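Local coordinates for protein BT_4661 (PDB 4AK2) that probably binds heparin and heparan sulphate at the bacterial surface as a SusE-like glycan-binding protein, here seen as its C-terminal ligand-binding part, at residues A[46-49]-A[54-57]; A[70-75]-A[92-97]; A[165-170]-A[271-276]. All coordinates share one frame; numbering follows the deposited sequence.

How the interactions relate
Read from the N terminus, the three contacts come in series, and none nests in or crosses another. Interaction 1 closes the short turn that leads from 46-49 into strand 56-63. Interaction 2 closes a longer excursion through the hairpin 69-72/79-82, laying it against strand 89-98. The two touch: strand 56-63 neighbours strand 89-98, and backbone hydrogen bonds probably link Lys-56 with Thr-97 and Trp-57 with Glu-74. Interaction 3 closes about a hundred residues, joining strands 163-168 and 268-276 of the large mixed sheet that holds strand 241-254, near the centre of the chain. Its nearest atoms lie about 4 Å from interaction 2, and Met-91, just before Val-92, packs against its side chains.

Interaction 1 (A[46-49]-A[54-57]); sequences TDAK and SLKW
Leu-55 spreads its two methyls between Thr-46 and Ala-48, and this fork is the whole of the contact. CD2 lies 4.2 Å from Ala-48 CB, an apolar touch, while CD1 comes within 4.3 Å of Thr-46 OG1. The leucine reaches the far segment because CD1 continues the side chain in an extended line (chi2 172°), leaving CD2 to branch off toward the alanine. Its base is steadied from within its own segment: Leu-55 CB sits 3.6 Å above one face of the Trp-57 ring, offset toward the rim, and the indole NE1 is in turn hydrogen-bonded to Leu-52 O inside the same turn.

On the other side, Thr-46 holds its hydroxyl anti to its own nitrogen (chi1 -175°), where OG1 accepts from Ala-48 N at 3.0 Å along a nearly straight path of 170°. This is an ST turn, and it curls the chain so that the Ala-48 methyl faces the leucine. OG1 is also bonded to Tyr-9 O, so the oxygen beside the Leu-55 methyl is gripped by two backbone groups. Asp-47 adds a tie to the same N-terminal segment through Tyr-9 N and Thr-8 OG1. Beyond the leucine, Ala-96 and Ala-98 of strand 89-98 provide further apolar surface.

The example shows a division of labour. Hydrogen bonds inside the first segment and to the N-terminal residues set its shape, whereas the link across the turn is dispersive. Such a contact should confer little directional specificity, but it helps to bury the leucine where the chain enters strand 56-63.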
# COMPACT_ATOMS: atom_id res chain seq x y z
N THR A 46 8.98 -9.85 18.18
CA THR A 46 10.31 -9.74 17.59
C THR A 46 11.09 -11.00 17.85
O THR A 46 10.78 -11.70 18.81
CB THR A 46 11.10 -8.49 18.14
OG1 THR A 46 12.34 -8.39 17.44
CG2 THR A 46 11.40 -8.62 19.64
N ASP A 47 12.12 -11.26 17.04
CA ASP A 47 13.07 -12.33 17.37
C ASP A 47 14.35 -11.78 18.04
O ASP A 47 15.28 -12.52 18.28
CB ASP A 47 13.41 -13.25 16.17
CG ASP A 47 14.04 -12.53 14.99
OD1 ASP A 47 14.05 -11.28 14.97
OD2 ASP A 47 14.49 -13.21 14.04
N ALA A 48 14.38 -10.47 18.34
CA ALA A 48 15.52 -9.92 19.09
C ALA A 48 15.56 -10.59 20.46
O ALA A 48 14.55 -10.60 21.19
CB ALA A 48 15.35 -8.43 19.23
N LYS A 49 16.72 -11.14 20.82
CA LYS A 49 16.80 -11.88 22.10
C LYS A 49 16.59 -10.95 23.28
O LYS A 49 16.06 -11.36 24.30
CB LYS A 49 18.16 -12.59 22.24
CG LYS A 49 18.50 -13.53 21.08
CD LYS A 49 17.65 -14.78 21.12
N SER A 54 14.58 -3.30 24.25
CA SER A 54 16.04 -3.15 24.08
C SER A 54 16.39 -2.53 22.75
O SER A 54 17.57 -2.31 22.47
CB SER A 54 16.74 -4.51 24.14
OG SER A 54 16.49 -5.27 22.95
N LEU A 55 15.40 -2.27 21.91
CA LEU A 55 15.65 -1.77 20.57
C LEU A 55 15.50 -0.26 20.48
O LEU A 55 14.67 0.30 21.19
CB LEU A 55 14.64 -2.42 19.60
CG LEU A 55 14.80 -3.94 19.51
CD1 LEU A 55 13.66 -4.52 18.69
CD2 LEU A 55 16.13 -4.31 18.90
N LYS A 56 16.31 0.39 19.63
CA LYS A 56 16.14 1.83 19.32
C LYS A 56 15.17 1.90 18.14
O LYS A 56 15.43 1.32 17.06
CB LYS A 56 17.46 2.51 18.93
CG LYS A 56 17.32 3.99 18.47
N TRP A 57 14.06 2.61 18.36
CA TRP A 57 12.99 2.72 17.32
C TRP A 57 13.10 4.04 16.63
O TRP A 57 13.12 5.07 17.28
CB TRP A 57 11.64 2.55 17.97
CG TRP A 57 11.46 1.21 18.63
CD1 TRP A 57 11.76 0.86 19.93
CD2 TRP A 57 10.99 -0.01 17.99
NE1 TRP A 57 11.47 -0.45 20.16
CE2 TRP A 57 11.00 -1.02 19.01
CE3 TRP A 57 10.55 -0.33 16.72
CZ2 TRP A 57 10.60 -2.31 18.74
CZ3 TRP A 57 10.14 -1.64 16.46
CH2 TRP A 57 10.18 -2.61 17.45

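Interaction 2 (A[70-75]-A[92-97]); sequences ATINES and VMVTAT
Ala-70 and Val-92 meet methyl to methyl, Ala-70 CB lying 3.6 Å from Val-92 CG1, and two residues further along each strand Ile-72 CD1 reaches Val-94 CG1 at 4.0 Å. These two pairs make up the first shell, and both are purely apolar. The spacing arises because alternate side chains of the strand 69-72 face the partner; Thr-71, between them, turns the other way.

The branches are selected by rotation about the first bond. In Val-94, CG1 stands anti to the backbone N (chi1 175°), which brings it up to the isoleucine. Ile-72 uses its longer arm: CG1 is anti to the nitrogen as well (chi1 -163°), and the chain runs on extended to put CD1 at the point of touch. At the other pair it is CG1 of Val-92, beside its own nitrogen, that approaches the alanine.

In the next shell, Ile-81 touches both Ala-70 and Val-92, and Val-59 likewise touches Ile-72 and Val-92, while Tyr-12 contacts Ile-72 and Val-94. The end of strand 69-72 is shaped by an Asx turn. Asn-73 OD1 accepts from Ser-75 N at 2.9 Å, in the carbonyl plane, and also bonds to Thr-76 N. Within this bend Glu-74 O probably accepts from Trp-57 N, tying the loop between the two hairpin strands to strand 56-63.

The two backbones thus face each other as layers. Strands 69-72 and 79-82 form a two-stranded hairpin laid over the face of a four-stranded sheet, a beta-sandwich arrangement consistent with the immunoglobulin-like modules common in bacterial surface proteins.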
# COMPACT_ATOMS: atom_id res chain seq x y z
N ALA A 70 4.89 11.64 10.76
CA ALA A 70 4.94 10.53 11.72
C ALA A 70 6.06 10.78 12.71
O ALA A 70 7.14 11.26 12.34
CB ALA A 70 5.18 9.21 10.98
N THR A 71 5.81 10.39 13.96
CA THR A 71 6.84 10.30 14.99
C THR A 71 6.76 8.96 15.70
O THR A 71 5.78 8.19 15.57
CB THR A 71 6.73 11.44 16.05
OG1 THR A 71 5.44 11.36 16.66
CG2 THR A 71 6.85 12.80 15.39
N ILE A 72 7.80 8.65 16.45
CA ILE A 72 7.88 7.35 17.13
C ILE A 72 8.49 7.58 18.50
O ILE A 72 9.34 8.47 18.68
CB ILE A 72 8.68 6.30 16.30
CG1 ILE A 72 8.40 4.85 16.78
CG2 ILE A 72 10.18 6.57 16.31
CD1 ILE A 72 8.82 3.79 15.77
N ASN A 73 8.02 6.83 19.49
CA ASN A 73 8.68 6.77 20.78
C ASN A 73 9.91 5.88 20.63
O ASN A 73 9.76 4.69 20.31
CB ASN A 73 7.68 6.31 21.84
CG ASN A 73 8.30 6.19 23.23
OD1 ASN A 73 9.41 5.65 23.39
ND2 ASN A 73 7.58 6.66 24.24
N GLU A 74 11.12 6.41 20.84
CA GLU A 74 12.37 5.67 20.58
C GLU A 74 12.53 4.41 21.45
O GLU A 74 13.24 3.47 21.06
CB GLU A 74 13.59 6.61 20.73
CG GLU A 74 14.93 6.04 20.26
CD GLU A 74 16.12 6.89 20.66
OE1 GLU A 74 16.15 7.37 21.81
OE2 GLU A 74 17.04 7.07 19.85
N SER A 75 11.90 4.39 22.63
CA SER A 75 11.99 3.27 23.58
C SER A 75 10.87 2.26 23.36
O SER A 75 11.08 1.04 23.35
CB SER A 75 11.91 3.76 25.05
OG SER A 75 11.73 2.65 25.96
N VAL A 92 4.73 4.45 6.57
CA VAL A 92 5.96 4.79 7.24
C VAL A 92 6.95 3.64 7.10
O VAL A 92 6.54 2.48 6.91
CB VAL A 92 5.79 5.17 8.74
CG1 VAL A 92 4.75 6.28 8.92
CG2 VAL A 92 5.40 3.95 9.55
N MET A 93 8.24 3.89 7.20
CA MET A 93 9.26 2.87 7.41
C MET A 93 9.75 2.97 8.85
O MET A 93 10.20 4.05 9.28
CB MET A 93 10.42 3.05 6.43
CG MET A 93 10.08 2.73 4.98
SD MET A 93 9.63 0.98 4.66
CE MET A 93 11.15 0.20 5.17
N VAL A 94 9.64 1.85 9.58
CA VAL A 94 10.15 1.72 10.94
C VAL A 94 11.48 1.04 10.93
O VAL A 94 11.61 -0.00 10.25
CB VAL A 94 9.18 1.01 11.87
CG1 VAL A 94 9.80 0.81 13.25
CG2 VAL A 94 7.89 1.79 11.94
N THR A 95 12.47 1.65 11.60
CA THR A 95 13.76 0.97 11.77
C THR A 95 13.96 0.65 13.23
O THR A 95 13.76 1.53 14.09
CB THR A 95 14.91 1.85 11.24
OG1 THR A 95 14.69 2.10 9.86
CG2 THR A 95 16.26 1.17 11.38
N ALA A 96 14.27 -0.60 13.54
CA ALA A 96 14.66 -1.00 14.88
C ALA A 96 16.11 -1.42 14.90
O ALA A 96 16.53 -2.21 14.05
CB ALA A 96 13.77 -2.13 15.34
N THR A 97 16.87 -0.91 15.88
CA THR A 97 18.28 -1.22 15.96
C THR A 97 18.60 -1.84 17.31
O THR A 97 18.21 -1.30 18.35
CB THR A 97 19.14 0.04 15.72
OG1 THR A 97 18.84 0.55 14.43
CG2 THR A 97 20.67 -0.28 15.80

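Interaction 3 (A[165-170]-A[271-276]); sequences FYYNIA and PIFIWF
Ile-169 lays its CD1 methyl over one face of the Trp-275 indole, 3.8 Å from the centroid of the five-membered ring, as a CH-pi contact. Strands 163-168 and 268-276 are second neighbours in one mixed beta-sheet, flanking strand 241-254, which runs antiparallel to both; Ile-169 sits just beyond the end of the first. The touching parts diverge by 56°, in keeping with a curled or branched sheet.

The indole is swung out with CG anti to the backbone N (chi1 179°), which brings its pyrrole part to the isoleucine; CD1 of Ile-169 approaches NE1 of Trp-275 to 3.5 Å. The methyl is displaced toward the rim, and the side chains cross at about a right angle.

Tyr-166 and Phe-276 make a second bridge across the strand, and both also touch Ala-243, the small residue between them. Tyr-166 CE1 lies 4.0 Å from Phe-276 CD2, which stands at the edge of the tyrosine ring, close to its plane. Ile-274 CG2 packs over a face of the Phe-276 ring, and Trp-236 stacks with it too.

Met-91 from the other sheet touches Ile-169, Tyr-167 and Phe-273, joining this cluster to the neighbouring layer. The Tyr-167 hydroxyl is bonded to His-63 ND1, and the side chain stands about 10 Å from a bound sulfated glucosamine. The Phe-273 ring meets that of Tyr-167 edge to edge, with Tyr-167 CD2 4.4 Å from Phe-273 CE1.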
# COMPACT_ATOMS: atom_id res chain seq x y z
N PHE A 165 2.07 6.89 -6.79
CA PHE A 165 3.33 7.08 -6.07
C PHE A 165 3.94 5.69 -5.85
O PHE A 165 3.18 4.70 -5.56
CB PHE A 165 3.15 7.64 -4.67
CG PHE A 165 2.54 9.04 -4.62
CD1 PHE A 165 1.14 9.22 -4.83
CD2 PHE A 165 3.31 10.17 -4.30
CE1 PHE A 165 0.55 10.46 -4.75
CE2 PHE A 165 2.70 11.42 -4.21
CZ PHE A 165 1.34 11.56 -4.45
N TYR A 166 5.25 5.57 -5.89
CA TYR A 166 5.91 4.33 -5.60
C TYR A 166 7.03 4.52 -4.61
O TYR A 166 7.84 5.49 -4.74
CB TYR A 166 6.50 3.72 -6.90
CG TYR A 166 7.18 2.39 -6.70
CD1 TYR A 166 6.44 1.22 -6.78
CD2 TYR A 166 8.54 2.30 -6.47
CE1 TYR A 166 7.04 -0.01 -6.60
CE2 TYR A 166 9.18 1.08 -6.28
CZ TYR A 166 8.39 -0.09 -6.35
OH TYR A 166 8.91 -1.36 -6.21
N TYR A 167 7.18 3.61 -3.65
CA TYR A 167 8.24 3.72 -2.64
C TYR A 167 9.03 2.43 -2.66
O TYR A 167 8.50 1.36 -2.31
CB TYR A 167 7.65 3.96 -1.24
CG TYR A 167 6.87 5.24 -1.25
CD1 TYR A 167 7.55 6.47 -1.19
CD2 TYR A 167 5.49 5.26 -1.41
CE1 TYR A 167 6.89 7.68 -1.31
CE2 TYR A 167 4.79 6.50 -1.49
CZ TYR A 167 5.51 7.71 -1.43
OH TYR A 167 4.86 8.92 -1.53
N ASN A 168 10.28 2.50 -3.09
CA ASN A 168 11.16 1.34 -3.03
C ASN A 168 11.35 0.95 -1.58
O ASN A 168 11.49 1.81 -0.69
CB ASN A 168 12.53 1.70 -3.62
CG ASN A 168 13.46 0.51 -3.65
OD1 ASN A 168 13.07 -0.58 -4.02
ND2 ASN A 168 14.69 0.69 -3.20
N ILE A 169 11.27 -0.35 -1.31
CA ILE A 169 11.45 -0.86 0.05
C ILE A 169 12.79 -1.56 0.15
O ILE A 169 13.71 -1.05 0.81
CB ILE A 169 10.26 -1.75 0.52
CG1 ILE A 169 9.01 -0.85 0.69
CG2 ILE A 169 10.59 -2.53 1.76
CD1 ILE A 169 7.69 -1.62 0.79
N ALA A 170 12.94 -2.67 -0.58
CA ALA A 170 14.21 -3.41 -0.55
C ALA A 170 14.71 -3.80 -1.95
O ALA A 170 15.49 -4.73 -2.12
CB ALA A 170 14.17 -4.60 0.42
N PRO A 271 -7.65 3.88 -1.34
CA PRO A 271 -7.99 2.92 -0.27
C PRO A 271 -7.05 1.71 -0.15
O PRO A 271 -7.26 0.87 0.75
CB PRO A 271 -9.40 2.46 -0.73
CG PRO A 271 -9.27 2.41 -2.24
CD PRO A 271 -8.48 3.70 -2.55
N ILE A 272 -6.09 1.58 -1.05
CA ILE A 272 -5.30 0.34 -1.09
C ILE A 272 -3.84 0.62 -1.45
O ILE A 272 -3.56 1.38 -2.38
CB ILE A 272 -5.95 -0.71 -2.04
CG1 ILE A 272 -5.25 -2.08 -1.94
CG2 ILE A 272 -5.97 -0.25 -3.48
CD1 ILE A 272 -6.00 -3.21 -2.66
N PHE A 273 -2.95 -0.03 -0.74
CA PHE A 273 -1.55 -0.05 -1.08
C PHE A 273 -1.16 -1.39 -1.68
O PHE A 273 -1.63 -2.43 -1.17
CB PHE A 273 -0.67 0.20 0.17
CG PHE A 273 0.08 1.51 0.17
CD1 PHE A 273 1.19 1.68 -0.65
CD2 PHE A 273 -0.29 2.49 1.07
CE1 PHE A 273 1.89 2.88 -0.65
CE2 PHE A 273 0.42 3.69 1.11
CZ PHE A 273 1.52 3.86 0.26
N ILE A 274 -0.40 -1.42 -2.75
CA ILE A 274 0.09 -2.67 -3.31
C ILE A 274 1.57 -2.82 -2.92
O ILE A 274 2.39 -1.93 -3.16
CB ILE A 274 0.04 -2.66 -4.87
CG1 ILE A 274 -1.33 -2.23 -5.40
CG2 ILE A 274 0.50 -4.02 -5.41
CD1 ILE A 274 -2.52 -2.91 -4.81
N TRP A 275 1.93 -3.91 -2.25
CA TRP A 275 3.28 -4.16 -1.82
C TRP A 275 3.85 -5.30 -2.59
O TRP A 275 3.38 -6.47 -2.42
CB TRP A 275 3.34 -4.38 -0.31
CG TRP A 275 4.69 -4.67 0.27
CD1 TRP A 275 5.92 -4.71 -0.35
CD2 TRP A 275 4.94 -5.02 1.66
NE1 TRP A 275 6.92 -5.03 0.57
CE2 TRP A 275 6.38 -5.24 1.79
CE3 TRP A 275 4.13 -5.19 2.78
CZ2 TRP A 275 6.96 -5.62 2.99
CZ3 TRP A 275 4.71 -5.55 3.99
CH2 TRP A 275 6.10 -5.76 4.09
N PHE A 276 4.79 -5.07 -3.49
CA PHE A 276 5.44 -6.07 -4.32
C PHE A 276 6.65 -6.63 -3.61
O PHE A 276 7.52 -5.91 -3.15
CB PHE A 276 5.97 -5.43 -5.63
CG PHE A 276 4.93 -4.67 -6.40
CD1 PHE A 276 4.14 -5.27 -7.39
CD2 PHE A 276 4.77 -3.29 -6.19
CE1 PHE A 276 3.20 -4.55 -8.11
CE2 PHE A 276 3.83 -2.57 -6.90
CZ PHE A 276 3.04 -3.19 -7.86